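Local structure of F5/8 type C domain protein (Clostridium perfringens, 7JRM) at residues E12-S17 / K187-V192; G55-V60 / I77-K82; E83-D88 / W218-F223; I145-V150 / K222-A227. The protein probably binds mucin-type glycans through a CBM51 carbohydrate-binding module, as part of ZmpB, apparently an O-glycopeptidase acting on mucins. All blocks are in the same frame, centred on the assembly; numbering follows the deposited sequence. Where two conformers were deposited one is given.

Interaction 1 of 4, residues E12-S17 / K187-V192; sequences ENLAYS and KKRLVV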
loop_
_atom_site.group_PDB
_atom_site.type_symbol
_atom_site.label_atom_id
_atom_site.label_comp_id
_atom_site.label_asym_id
_atom_site.label_seq_id
_atom_site.Cartn_x
_atom_site.Cartn_y
_atom_site.Cartn_z
ATOM N N GLU A 12 9.082 -29.257 -17.039
ATOM C CA GLU A 12 8.424 -29.934 -15.932
ATOM C C GLU A 12 7.402 -29.013 -15.275
ATOM O O GLU A 12 7.407 -27.795 -15.477
ATOM C CB GLU A 12 9.450 -30.407 -14.896
ATOM C CG GLU A 12 10.481 -31.375 -15.451
ATOM C CD GLU A 12 11.378 -31.960 -14.378
ATOM O OE1 GLU A 12 11.490 -31.351 -13.292
ATOM O OE2 GLU A 12 11.973 -33.030 -14.623
ATOM N N ASN A 13 6.521 -29.616 -14.482
ATOM C CA ASN A 13 5.488 -28.856 -13.794
ATOM C C ASN A 13 6.101 -27.977 -12.709
ATOM O O ASN A 13 6.999 -28.399 -11.976
ATOM C CB ASN A 13 4.453 -29.800 -13.184
ATOM C CG ASN A 13 3.588 -30.472 -14.234
ATOM O OD1 ASN A 13 3.409 -29.952 -15.335
ATOM N ND2 ASN A 13 3.042 -31.634 -13.893
ATOM N N LEU A 14 5.605 -26.746 -12.610
ATOM C CA LEU A 14 6.109 -25.767 -11.661
ATOM C C LEU A 14 4.999 -25.324 -10.716
ATOM O O LEU A 14 3.811 -25.543 -10.970
ATOM C CB LEU A 14 6.689 -24.541 -12.380
ATOM C CG LEU A 14 8.103 -24.655 -12.950
ATOM C CD1 LEU A 14 8.419 -23.436 -13.799
ATOM C CD2 LEU A 14 9.123 -24.813 -11.835
ATOM N N ALA A 15 5.407 -24.687 -9.620
ATOM C CA ALA A 15 4.484 -24.125 -8.645
ATOM C C ALA A 15 5.073 -22.837 -8.092
ATOM O O ALA A 15 6.253 -22.797 -7.733
ATOM C CB ALA A 15 4.202 -25.111 -7.506
ATOM N N TYR A 16 4.252 -21.792 -8.027
ATOM C CA TYR A 16 4.671 -20.496 -7.520
ATOM C C TYR A 16 3.714 -20.040 -6.428
ATOM O O TYR A 16 2.562 -20.475 -6.359
ATOM C CB TYR A 16 4.725 -19.440 -8.634
ATOM C CG TYR A 16 5.908 -19.573 -9.564
ATOM C CD1 TYR A 16 7.124 -18.975 -9.262
ATOM C CD2 TYR A 16 5.806 -20.287 -10.750
ATOM C CE1 TYR A 16 8.208 -19.090 -10.112
ATOM C CE2 TYR A 16 6.885 -20.407 -11.607
ATOM C CZ TYR A 16 8.082 -19.807 -11.282
ATOM O OH TYR A 16 9.157 -19.925 -12.133
ATOM N N SER A 17 4.209 -19.154 -5.567
ATOM C CA SER A 17 3.389 -18.559 -4.526
ATOM C C SER A 17 2.752 -17.269 -5.047
ATOM O O SER A 17 2.952 -16.865 -6.194
ATOM C CB SER A 17 4.221 -18.310 -3.268
ATOM O OG SER A 17 4.795 -17.015 -3.278
ATOM N N LYS A 187 19.065 -33.028 -6.559
ATOM C CA LYS A 187 17.682 -33.178 -6.129
ATOM C C LYS A 187 16.718 -32.789 -7.244
ATOM O O LYS A 187 16.975 -31.863 -8.019
ATOM C CB LYS A 187 17.422 -32.331 -4.881
ATOM C CG LYS A 187 17.542 -30.830 -5.100
ATOM C CD LYS A 187 17.262 -30.060 -3.818
ATOM C CE LYS A 187 17.007 -28.586 -4.099
ATOM N NZ LYS A 187 18.065 -27.987 -4.961
ATOM N N LYS A 188 15.607 -33.514 -7.326
ATOM C CA LYS A 188 14.584 -33.285 -8.334
ATOM C C LYS A 188 13.299 -32.802 -7.675
ATOM O O LYS A 188 12.996 -33.157 -6.532
ATOM C CB LYS A 188 14.309 -34.559 -9.140
ATOM C CG LYS A 188 15.413 -34.930 -10.120
ATOM C CD LYS A 188 15.129 -36.269 -10.784
ATOM C CE LYS A 188 16.317 -36.747 -11.605
ATOM N NZ LYS A 188 16.665 -35.790 -12.693
ATOM N N ARG A 189 12.546 -31.988 -8.407
ATOM C CA ARG A 189 11.296 -31.425 -7.918
ATOM C C ARG A 189 10.114 -32.138 -8.559
ATOM O O ARG A 189 10.142 -32.462 -9.749
ATOM C CB ARG A 189 11.221 -29.925 -8.211
ATOM C CG ARG A 189 10.070 -29.211 -7.519
ATOM C CD ARG A 189 10.153 -27.707 -7.723
ATOM N NE ARG A 189 9.134 -26.991 -6.960
ATOM C CZ ARG A 189 8.745 -25.746 -7.216
ATOM N NH1 ARG A 189 9.291 -25.070 -8.219
ATOM N NH2 ARG A 189 7.810 -25.174 -6.468
ATOM N N LEU A 190 9.076 -32.383 -7.760
ATOM C CA LEU A 190 7.847 -33.010 -8.230
ATOM C C LEU A 190 6.670 -32.142 -7.813
ATOM O O LEU A 190 6.455 -31.918 -6.618
ATOM C CB LEU A 190 7.694 -34.428 -7.670
ATOM C CG LEU A 190 8.778 -35.443 -8.045
ATOM C CD1 LEU A 190 8.519 -36.779 -7.363
ATOM C CD2 LEU A 190 8.862 -35.615 -9.554
ATOM N N VAL A 191 5.915 -31.656 -8.794
ATOM C CA VAL A 191 4.735 -30.829 -8.564
ATOM C C VAL A 191 3.553 -31.554 -9.192
ATOM O O VAL A 191 3.467 -31.661 -10.423
ATOM C CB VAL A 191 4.895 -29.419 -9.145
ATOM C CG1 VAL A 191 3.677 -28.570 -8.815
ATOM C CG2 VAL A 191 6.163 -28.767 -8.613
ATOM N N VAL A 192 2.643 -32.049 -8.356
ATOM C CA VAL A 192 1.576 -32.946 -8.787
ATOM C C VAL A 192 0.227 -32.298 -8.510
ATOM O O VAL A 192 -0.007 -31.777 -7.413
ATOM C CB VAL A 192 1.672 -34.314 -8.087
ATOM C CG1 VAL A 192 0.645 -35.279 -8.665
ATOM C CG2 VAL A 192 3.077 -34.878 -8.218
HETATM O O HOH W 1 13.278 -30.838 -10.633
HETATM O O HOH W 2 14.319 -34.277 -13.366
HETATM O O HOH W 3 6.841 -31.632 -11.654
HETATM O O HOH W 4 2.971 -34.285 -12.315
HETATM O O HOH W 5 9.437 -22.121 -8.557
#
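The guanidinium of R189 meets the carbonyl oxygen of A15 at its edge, near its plane, while CD2 of L14 approaches it obliquely, 3.6 Å from NH1 of R189. The hydrogen bond from R189 NH2 to A15 O is 3.1 Å long, moderately bent (151° at the hydrogen), and reaches the oxygen from a position tilted out of the carbonyl plane. R189 has CG anti to the backbone N (chi1 -170°) and runs extended as far as NE, with the side chain of L14 crossing it at about a right angle. The same NH2 makes a salt bridge to D147 on the adjacent strand 145-152, and a water links NH1 to A15 O, weakly at the oxygen. Beside this polar end, V191 CG1 packs against A15 CB at 3.7 Å, and V191 CG2 lies 3.5 Å from N13 O. A second water joins N13 O to V191 N. The amide of N13 gives V191 O a weak bond from ND2, its OD1 accepting from T76 N. A15 N is buried without a partner in the model. Strands 14-16 and 188-192 pass at 78°, an interdomain crossing between the edge of an Ig-like sheet and a sheet of the carbohydrate-binding module.

Interaction 2 of 4, residues G55-V60 / I77-K82; sequences GIFTVV and IAVTDK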
loop_
_atom_site.group_PDB
_atom_site.type_symbol
_atom_site.label_atom_id
_atom_site.label_comp_id
_atom_site.label_asym_id
_atom_site.label_seq_id
_atom_site.Cartn_x
_atom_site.Cartn_y
_atom_site.Cartn_z
ATOM N N GLY A 55 -4.197 -20.066 -9.614
ATOM C CA GLY A 55 -4.749 -21.138 -10.414
ATOM C C GLY A 55 -3.651 -22.027 -10.954
ATOM O O GLY A 55 -2.463 -21.834 -10.676
ATOM N N ILE A 56 -4.079 -23.016 -11.734
ATOM C CA ILE A 56 -3.182 -23.960 -12.393
ATOM C C ILE A 56 -3.336 -23.754 -13.893
ATOM O O ILE A 56 -4.372 -24.102 -14.472
ATOM C CB ILE A 56 -3.481 -25.412 -11.996
ATOM C CG1 ILE A 56 -3.420 -25.566 -10.475
ATOM C CG2 ILE A 56 -2.502 -26.361 -12.670
ATOM C CD1 ILE A 56 -4.111 -26.804 -9.956
ATOM N N PHE A 57 -2.309 -23.190 -14.520
ATOM C CA PHE A 57 -2.354 -22.800 -15.921
ATOM C C PHE A 57 -1.497 -23.733 -16.765
ATOM O O PHE A 57 -0.479 -24.255 -16.304
ATOM C CB PHE A 57 -1.876 -21.355 -16.098
ATOM C CG PHE A 57 -2.470 -20.396 -15.105
ATOM C CD1 PHE A 57 -3.692 -19.792 -15.351
ATOM C CD2 PHE A 57 -1.806 -20.100 -13.925
ATOM C CE1 PHE A 57 -4.241 -18.910 -14.439
ATOM C CE2 PHE A 57 -2.349 -19.220 -13.010
ATOM C CZ PHE A 57 -3.568 -18.624 -13.268
ATOM N N THR A 58 -1.920 -23.935 -18.009
ATOM C CA THR A 58 -1.230 -24.800 -18.957
ATOM C C THR A 58 -0.516 -23.945 -19.994
ATOM O O THR A 58 -1.104 -23.004 -20.538
ATOM C CB THR A 58 -2.214 -25.750 -19.647
ATOM O OG1 THR A 58 -2.856 -26.574 -18.665
ATOM C CG2 THR A 58 -1.490 -26.638 -20.651
ATOM N N VAL A 59 0.750 -24.267 -20.260
ATOM C CA VAL A 59 1.553 -23.562 -21.252
ATOM C C VAL A 59 2.180 -24.591 -22.183
ATOM O O VAL A 59 2.719 -25.605 -21.723
ATOM C CB VAL A 59 2.646 -22.691 -20.601
ATOM C CG1 VAL A 59 3.319 -21.819 -21.650
ATOM C CG2 VAL A 59 2.062 -21.835 -19.487
ATOM N N VAL A 60 2.111 -24.331 -23.487
ATOM C CA VAL A 60 2.708 -25.188 -24.506
ATOM C C VAL A 60 3.881 -24.448 -25.130
ATOM O O VAL A 60 3.793 -23.247 -25.411
ATOM C CB VAL A 60 1.676 -25.594 -25.578
ATOM C CG1 VAL A 60 2.264 -26.642 -26.515
ATOM C CG2 VAL A 60 0.406 -26.111 -24.923
ATOM N N ILE A 77 1.702 -24.663 -14.699
ATOM C CA ILE A 77 2.279 -23.730 -13.738
ATOM C C ILE A 77 1.185 -23.330 -12.759
ATOM O O ILE A 77 0.192 -22.707 -13.154
ATOM C CB ILE A 77 2.878 -22.489 -14.418
ATOM C CG1 ILE A 77 4.036 -22.889 -15.335
ATOM C CG2 ILE A 77 3.341 -21.482 -13.376
ATOM C CD1 ILE A 77 4.767 -21.715 -15.947
ATOM N N ALA A 78 1.365 -23.682 -11.490
ATOM C CA ALA A 78 0.382 -23.407 -10.454
ATOM C C ALA A 78 0.812 -22.209 -9.618
ATOM O O ALA A 78 1.985 -22.077 -9.257
ATOM C CB ALA A 78 0.185 -24.627 -9.552
ATOM N N VAL A 79 -0.146 -21.338 -9.314
ATOM C CA VAL A 79 0.071 -20.175 -8.459
ATOM C C VAL A 79 -0.779 -20.377 -7.213
ATOM O O VAL A 79 -2.010 -20.258 -7.267
ATOM C CB VAL A 79 -0.284 -18.861 -9.169
ATOM C CG1 VAL A 79 -0.084 -17.680 -8.232
ATOM C CG2 VAL A 79 0.554 -18.698 -10.430
ATOM N N THR A 80 -0.129 -20.682 -6.094
ATOM C CA THR A 80 -0.805 -21.104 -4.877
ATOM C C THR A 80 -0.553 -20.111 -3.749
ATOM O O THR A 80 0.234 -19.170 -3.877
ATOM C CB THR A 80 -0.346 -22.506 -4.456
ATOM O OG1 THR A 80 1.049 -22.474 -4.128
ATOM C CG2 THR A 80 -0.568 -23.499 -5.589
ATOM N N ASP A 81 -1.237 -20.338 -2.627
ATOM C CA ASP A 81 -1.121 -19.465 -1.464
ATOM C C ASP A 81 -0.759 -20.256 -0.211
ATOM O O ASP A 81 0.424 -20.419 0.105
ATOM C CB ASP A 81 -2.424 -18.694 -1.241
ATOM C CG ASP A 81 -2.301 -17.641 -0.153
ATOM O OD1 ASP A 81 -1.165 -17.208 0.129
ATOM O OD2 ASP A 81 -3.340 -17.249 0.419
ATOM N N LYS A 82 -1.768 -20.744 0.506
ATOM C CA LYS A 82 -1.528 -21.455 1.755
ATOM C C LYS A 82 -0.849 -22.794 1.494
ATOM O O LYS A 82 -1.183 -23.507 0.543
ATOM C CB LYS A 82 -2.841 -21.673 2.505
ATOM C CG LYS A 82 -3.536 -20.393 2.939
ATOM C CD LYS A 82 -2.562 -19.419 3.582
ATOM C CE LYS A 82 -3.300 -18.275 4.257
ATOM N NZ LYS A 82 -2.447 -17.060 4.384
#
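Strands 55-60 and 77-79 run antiparallel, with 157° between their directions, as the two arms of a beta hairpin in the Ig-like domain; F57 and I77 form a hydrogen-bonded pair and I56 and A78 a non-hydrogen-bonded one. F57 N donates almost straight to I77 O (2.9 Å, 176° at the hydrogen), and I77 N returns a 2.7 Å bond to F57 O. Side chains alternate between the two faces. On one, the F57 ring turns its edge to V79, whose CG2 lies in the ring plane, 3.9 Å from CE2 of F57. V79 has CG1 anti to the backbone N (chi1 178°), which puts CG2 beside the backbone N and at the rim of the F57 ring. The ring edge also passes close to the backbone of its pair partner, F57 CD2 being 3.4 Å from I77 O. A looser contact between V59 and I77 extends this apolar face, and F49 meets the F57 ring edge-to-face. On the other face, I56 CG1 packs on A78 CB at 3.8 Å; both residues also touch I145, bringing this face against the carbohydrate-binding module. Between the strands, A78 makes a bent CA-H...O contact with G55, 3.3 Å from A78 CA to G55 O.

Interaction 3 of 4, residues E83-D88 / W218-F223; sequences ETQLSD and WADAKF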
loop_
_atom_site.group_PDB
_atom_site.type_symbol
_atom_site.label_atom_id
_atom_site.label_comp_id
_atom_site.label_asym_id
_atom_site.label_seq_id
_atom_site.Cartn_x
_atom_site.Cartn_y
_atom_site.Cartn_z
ATOM N N GLU A 83 0.109 -23.135 2.352
ATOM C CA GLU A 83 0.846 -24.384 2.244
ATOM C C GLU A 83 0.765 -25.146 3.559
ATOM O O GLU A 83 0.676 -24.552 4.637
ATOM C CB GLU A 83 2.315 -24.141 1.869
ATOM C CG GLU A 83 2.503 -23.466 0.521
ATOM C CD GLU A 83 3.932 -23.017 0.284
ATOM O OE1 GLU A 83 4.778 -23.219 1.180
ATOM O OE2 GLU A 83 4.208 -22.462 -0.800
ATOM N N THR A 84 0.793 -26.473 3.454
ATOM C CA THR A 84 0.742 -27.359 4.610
ATOM C C THR A 84 1.806 -28.431 4.445
ATOM O O THR A 84 1.741 -29.232 3.506
ATOM C CB THR A 84 -0.640 -28.004 4.763
ATOM O OG1 THR A 84 -1.647 -26.985 4.805
ATOM C CG2 THR A 84 -0.702 -28.829 6.040
ATOM N N GLN A 85 2.783 -28.444 5.348
ATOM C CA GLN A 85 3.818 -29.464 5.307
ATOM C C GLN A 85 3.225 -30.831 5.621
ATOM O O GLN A 85 2.390 -30.972 6.518
ATOM C CB GLN A 85 4.933 -29.134 6.300
ATOM C CG GLN A 85 5.767 -27.922 5.920
ATOM C CD GLN A 85 6.819 -28.243 4.875
ATOM O OE1 GLN A 85 7.179 -29.403 4.674
ATOM N NE2 GLN A 85 7.319 -27.213 4.202
ATOM N N LEU A 86 3.654 -31.844 4.864
ATOM C CA LEU A 86 3.187 -33.201 5.127
ATOM C C LEU A 86 3.665 -33.691 6.487
ATOM O O LEU A 86 2.952 -34.431 7.176
ATOM C CB LEU A 86 3.661 -34.143 4.018
ATOM C CG LEU A 86 2.643 -34.468 2.922
ATOM C CD1 LEU A 86 2.178 -33.201 2.220
ATOM C CD2 LEU A 86 3.232 -35.447 1.924
ATOM N N SER A 87 4.870 -33.284 6.893
ATOM C CA SER A 87 5.382 -33.651 8.208
ATOM C C SER A 87 4.602 -32.989 9.337
ATOM O O SER A 87 4.701 -33.434 10.486
ATOM C CB SER A 87 6.864 -33.293 8.309
ATOM O OG SER A 87 7.044 -31.892 8.412
ATOM N N ASP A 88 3.838 -31.940 9.043
ATOM C CA ASP A 88 2.933 -31.337 10.011
ATOM C C ASP A 88 1.573 -32.021 10.042
ATOM O O ASP A 88 0.679 -31.563 10.762
ATOM C CB ASP A 88 2.756 -29.844 9.718
ATOM C CG ASP A 88 3.997 -29.037 10.040
ATOM O OD1 ASP A 88 4.934 -29.601 10.644
ATOM O OD2 ASP A 88 4.037 -27.837 9.694
ATOM N N TRP A 218 11.692 -37.097 1.155
ATOM C CA TRP A 218 10.688 -36.223 0.555
ATOM C C TRP A 218 10.886 -34.847 1.187
ATOM O O TRP A 218 10.222 -34.469 2.152
ATOM C CB TRP A 218 9.278 -36.763 0.779
ATOM C CG TRP A 218 9.060 -38.143 0.235
ATOM C CD1 TRP A 218 9.256 -39.323 0.890
ATOM C CD2 TRP A 218 8.594 -38.485 -1.076
ATOM N NE1 TRP A 218 8.945 -40.379 0.068
ATOM C CE2 TRP A 218 8.537 -39.891 -1.145
ATOM C CE3 TRP A 218 8.222 -37.739 -2.199
ATOM C CZ2 TRP A 218 8.125 -40.566 -2.294
ATOM C CZ3 TRP A 218 7.812 -38.411 -3.337
ATOM C CH2 TRP A 218 7.765 -39.810 -3.375
ATOM N N ALA A 219 11.836 -34.099 0.634
ATOM C CA ALA A 219 12.269 -32.845 1.238
ATOM C C ALA A 219 11.284 -31.726 0.931
ATOM O O ALA A 219 10.896 -31.526 -0.226
ATOM C CB ALA A 219 13.664 -32.471 0.741
ATOM N N ASP A 220 10.884 -30.994 1.974
ATOM C CA ASP A 220 9.950 -29.873 1.859
ATOM C C ASP A 220 8.621 -30.305 1.245
ATOM O O ASP A 220 7.926 -29.500 0.620
ATOM C CB ASP A 220 10.562 -28.720 1.056
ATOM C CG ASP A 220 10.173 -27.359 1.599
ATOM O OD1 ASP A 220 10.554 -27.043 2.746
ATOM O OD2 ASP A 220 9.492 -26.601 0.876
ATOM N N ALA A 221 8.263 -31.577 1.416
ATOM C CA ALA A 221 7.012 -32.095 0.876
ATOM C C ALA A 221 5.831 -31.394 1.530
ATOM O O ALA A 221 5.692 -31.409 2.757
ATOM C CB ALA A 221 6.930 -33.604 1.093
ATOM N N LYS A 222 4.979 -30.782 0.712
ATOM C CA LYS A 222 3.907 -29.957 1.247
ATOM C C LYS A 222 2.763 -29.884 0.249
ATOM O O LYS A 222 2.965 -30.004 -0.963
ATOM C CB LYS A 222 4.408 -28.547 1.576
ATOM C CG LYS A 222 4.948 -27.789 0.372
ATOM C CD LYS A 222 5.555 -26.456 0.778
ATOM C CE LYS A 222 6.322 -25.824 -0.373
ATOM N NZ LYS A 222 7.132 -24.655 0.074
ATOM N N PHE A 223 1.559 -29.692 0.779
ATOM C CA PHE A 223 0.407 -29.366 -0.044
ATOM C C PHE A 223 0.371 -27.866 -0.302
ATOM O O PHE A 223 0.842 -27.065 0.508
ATOM C CB PHE A 223 -0.891 -29.803 0.636
ATOM C CG PHE A 223 -1.116 -31.288 0.625
ATOM C CD1 PHE A 223 -1.269 -31.972 -0.570
ATOM C CD2 PHE A 223 -1.187 -32.000 1.812
ATOM C CE1 PHE A 223 -1.482 -33.338 -0.583
ATOM C CE2 PHE A 223 -1.400 -33.367 1.806
ATOM C CZ PHE A 223 -1.547 -34.037 0.606
HETATM O O HOH W 6 6.542 -21.702 -0.954
HETATM O O HOH W 7 6.871 -32.021 4.966
#
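K222 carries CG in the crowded position between its backbone N and carbonyl carbon (chi1 61°) and then runs extended, reaching the carboxylate of E83, whose CG stands anti to the carbonyl carbon (chi1 -62°). NZ of K222 forms a salt bridge 3.0 Å from E83 OE1, approaching from above the carboxylate plane. A second salt bridge, 3.2 Å from K222 NZ to D220 OD2, comes in nearly along the C-O bond of D220, which sits in the type II turn W218-A221. Beneath this network the chains pair antiparallel: F223 N donates to T84 O at 2.8 Å, and T84 N donates back to F223 O. Past the pair, L86 N makes a nearly straight bond (174° at the hydrogen) of 3.0 Å to A221 O. That oxygen also accepts from a water held by S87 N, so two donors grip it. On the opposite side of the sheet from K222, CD1 of L86 lies over one face of the F223 ring in a CH-pi contact, 3.9 Å from the centroid and displaced toward the rim; Y143 stacks with the same ring. The ammonium of K222 is thus shared by two acids, whose mutual repulsion it would be expected to offset.

Interaction 4 of 4, residues I145-V150 / K222-A227; sequences IFDTWV and KFRNLA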
loop_
_atom_site.group_PDB
_atom_site.type_symbol
_atom_site.label_atom_id
_atom_site.label_comp_id
_atom_site.label_asym_id
_atom_site.label_seq_id
_atom_site.Cartn_x
_atom_site.Cartn_y
_atom_site.Cartn_z
ATOM N N ILE A 145 -2.389 -28.882 -4.872
ATOM C CA ILE A 145 -1.077 -29.144 -5.452
ATOM C C ILE A 145 -0.201 -29.824 -4.411
ATOM O O ILE A 145 -0.198 -29.437 -3.238
ATOM C CB ILE A 145 -0.418 -27.839 -5.954
ATOM C CG1 ILE A 145 -1.100 -27.353 -7.234
ATOM C CG2 ILE A 145 1.077 -28.028 -6.183
ATOM C CD1 ILE A 145 -0.896 -28.270 -8.419
ATOM N N PHE A 146 0.537 -30.846 -4.838
ATOM C CA PHE A 146 1.569 -31.470 -4.023
ATOM C C PHE A 146 2.937 -31.106 -4.586
ATOM O O PHE A 146 3.195 -31.309 -5.775
ATOM C CB PHE A 146 1.407 -32.990 -3.976
ATOM C CG PHE A 146 2.564 -33.696 -3.333
ATOM C CD1 PHE A 146 2.813 -33.550 -1.977
ATOM C CD2 PHE A 146 3.411 -34.494 -4.082
ATOM C CE1 PHE A 146 3.882 -34.194 -1.381
ATOM C CE2 PHE A 146 4.480 -35.142 -3.491
ATOM C CZ PHE A 146 4.716 -34.990 -2.138
ATOM N N ASP A 147 3.806 -30.577 -3.727
ATOM C CA ASP A 147 5.121 -30.096 -4.125
ATOM C C ASP A 147 6.170 -30.677 -3.189
ATOM O O ASP A 147 5.971 -30.710 -1.971
ATOM C CB ASP A 147 5.168 -28.562 -4.096
ATOM C CG ASP A 147 6.404 -27.998 -4.767
ATOM O OD1 ASP A 147 7.163 -28.779 -5.379
ATOM O OD2 ASP A 147 6.609 -26.769 -4.689
ATOM N N THR A 148 7.285 -31.133 -3.756
ATOM C CA THR A 148 8.312 -31.780 -2.952
ATOM C C THR A 148 9.634 -31.808 -3.706
ATOM O O THR A 148 9.665 -31.783 -4.939
ATOM C CB THR A 148 7.905 -33.211 -2.569
ATOM O OG1 THR A 148 8.865 -33.757 -1.656
ATOM C CG2 THR A 148 7.833 -34.098 -3.806
ATOM N N TRP A 149 10.721 -31.845 -2.941
ATOM C CA TRP A 149 12.038 -32.207 -3.440
ATOM C C TRP A 149 12.318 -33.659 -3.074
ATOM O O TRP A 149 11.894 -34.141 -2.021
ATOM C CB TRP A 149 13.128 -31.308 -2.851
ATOM C CG TRP A 149 13.107 -29.886 -3.332
ATOM C CD1 TRP A 149 12.674 -28.794 -2.639
ATOM C CD2 TRP A 149 13.559 -29.400 -4.603
ATOM N NE1 TRP A 149 12.820 -27.660 -3.400
ATOM C CE2 TRP A 149 13.361 -28.004 -4.611
ATOM C CE3 TRP A 149 14.107 -30.010 -5.736
ATOM C CZ2 TRP A 149 13.691 -27.209 -5.706
ATOM C CZ3 TRP A 149 14.434 -29.217 -6.824
ATOM C CH2 TRP A 149 14.225 -27.832 -6.801
ATOM N N VAL A 150 13.030 -34.360 -3.955
ATOM C CA VAL A 150 13.355 -35.764 -3.734
ATOM C C VAL A 150 14.821 -36.000 -4.062
ATOM O O VAL A 150 15.425 -35.277 -4.862
ATOM C CB VAL A 150 12.456 -36.709 -4.563
ATOM C CG1 VAL A 150 11.016 -36.639 -4.077
ATOM C CG2 VAL A 150 12.550 -36.374 -6.044
ATOM N N LYS A 222 4.979 -30.782 0.712
ATOM C CA LYS A 222 3.907 -29.957 1.247
ATOM C C LYS A 222 2.763 -29.884 0.249
ATOM O O LYS A 222 2.965 -30.004 -0.963
ATOM C CB LYS A 222 4.408 -28.547 1.576
ATOM C CG LYS A 222 4.948 -27.789 0.372
ATOM C CD LYS A 222 5.555 -26.456 0.778
ATOM C CE LYS A 222 6.322 -25.824 -0.373
ATOM N NZ LYS A 222 7.132 -24.655 0.074
ATOM N N PHE A 223 1.559 -29.692 0.779
ATOM C CA PHE A 223 0.407 -29.366 -0.044
ATOM C C PHE A 223 0.371 -27.866 -0.302
ATOM O O PHE A 223 0.842 -27.065 0.508
ATOM C CB PHE A 223 -0.891 -29.803 0.636
ATOM C CG PHE A 223 -1.116 -31.288 0.625
ATOM C CD1 PHE A 223 -1.269 -31.972 -0.570
ATOM C CD2 PHE A 223 -1.187 -32.000 1.812
ATOM C CE1 PHE A 223 -1.482 -33.338 -0.583
ATOM C CE2 PHE A 223 -1.400 -33.367 1.806
ATOM C CZ PHE A 223 -1.547 -34.037 0.606
ATOM N N ARG A 224 -0.187 -27.488 -1.450
ATOM C CA ARG A 224 -0.330 -26.084 -1.813
ATOM C C ARG A 224 -1.728 -25.862 -2.365
ATOM O O ARG A 224 -2.165 -26.586 -3.263
ATOM C CB ARG A 224 0.726 -25.660 -2.841
ATOM C CG ARG A 224 2.162 -25.884 -2.393
ATOM C CD ARG A 224 3.140 -25.611 -3.523
ATOM N NE ARG A 224 3.190 -24.196 -3.877
ATOM C CZ ARG A 224 4.310 -23.484 -3.948
ATOM N NH1 ARG A 224 4.263 -22.201 -4.278
ATOM N NH2 ARG A 224 5.479 -24.055 -3.688
ATOM N N ASN A 225 -2.423 -24.863 -1.829
ATOM C CA ASN A 225 -3.801 -24.584 -2.198
ATOM C C ASN A 225 -3.903 -23.261 -2.946
ATOM O O ASN A 225 -3.140 -22.324 -2.695
ATOM C CB ASN A 225 -4.705 -24.543 -0.963
ATOM C CG ASN A 225 -5.167 -25.920 -0.536
ATOM O OD1 ASN A 225 -4.658 -26.931 -1.018
ATOM N ND2 ASN A 225 -6.137 -25.966 0.368
ATOM N N LEU A 226 -4.859 -23.199 -3.869
ATOM C CA LEU A 226 -5.150 -21.950 -4.554
ATOM C C LEU A 226 -5.651 -20.912 -3.555
ATOM O O LEU A 226 -6.260 -21.244 -2.534
ATOM C CB LEU A 226 -6.189 -22.170 -5.654
ATOM C CG LEU A 226 -5.870 -23.260 -6.680
ATOM C CD1 LEU A 226 -6.951 -23.331 -7.748
ATOM C CD2 LEU A 226 -4.506 -23.020 -7.308
ATOM N N ALA A 227 -5.384 -19.644 -3.858
ATOM C CA ALA A 227 -5.737 -18.570 -2.941
ATOM C C ALA A 227 -7.246 -18.492 -2.749
ATOM O O ALA A 227 -8.023 -18.710 -3.683
ATOM C CB ALA A 227 -5.203 -17.235 -3.458
#
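D147 and R224 lie side by side, pointing the same way, with D147 CB packed 3.6 Å from R224 CD. Their tips form a salt bridge of 3.1 Å between D147 OD2 and R224 NH2; its hydrogen bond is weak, bent to 126° at the hydrogen, and the carboxylate and guanidinium planes are 44° apart. I145 joins on the same face, its CB 4.0 Å from CB of R224. Backbone bonds fix the register: R224 N to I145 O is 2.6 Å, and D147 N to K222 O is 2.9 Å and close to straight. On the other face, F146 brings CD1 of its ring 3.7 Å from K222 O and meets L86, I200 and L202. The second shell anchors the charges. OD2 of D147 has its stronger partner in R189 NH2, so one oxygen serves two arginines and would be expected to stay ionised. R224 bends at chi3, and its NE bonds to T80 OG1, just after strand 70-79. Strand 145-152 is flanked by 215-224 and by 188-193, to which F146 and T148 bond through V192 and L190; it therefore lies between the two strands in an antiparallel sheet of the carbohydrate-binding module.

Overall arrangement
Interactions 3 and 4, with centres about 7 Å apart, share K222 and F223, so strand 215-224 is paired with 83-85 on one edge and with 145-152 on the other. Interactions 1 and 4 have centres about 8 Å apart, and R189 NH2 reaches D147 OD2 at 2.7 Å. Interaction 2, its centre about 10 Å from that of interaction 1, shares the Ig-like sheet with strand 14-16: Y16 N lies 2.6 Å from A78 O, a probable hydrogen bond. Interaction 1 spans the junction between Ig-like domain and carbohydrate-binding module; interactions 2 and 4 meet there, T80 OG1 lying 2.8 Å from R224 NE. None includes a ligand of the calcium ion, bound at S163, V206, D208, G210 and D214.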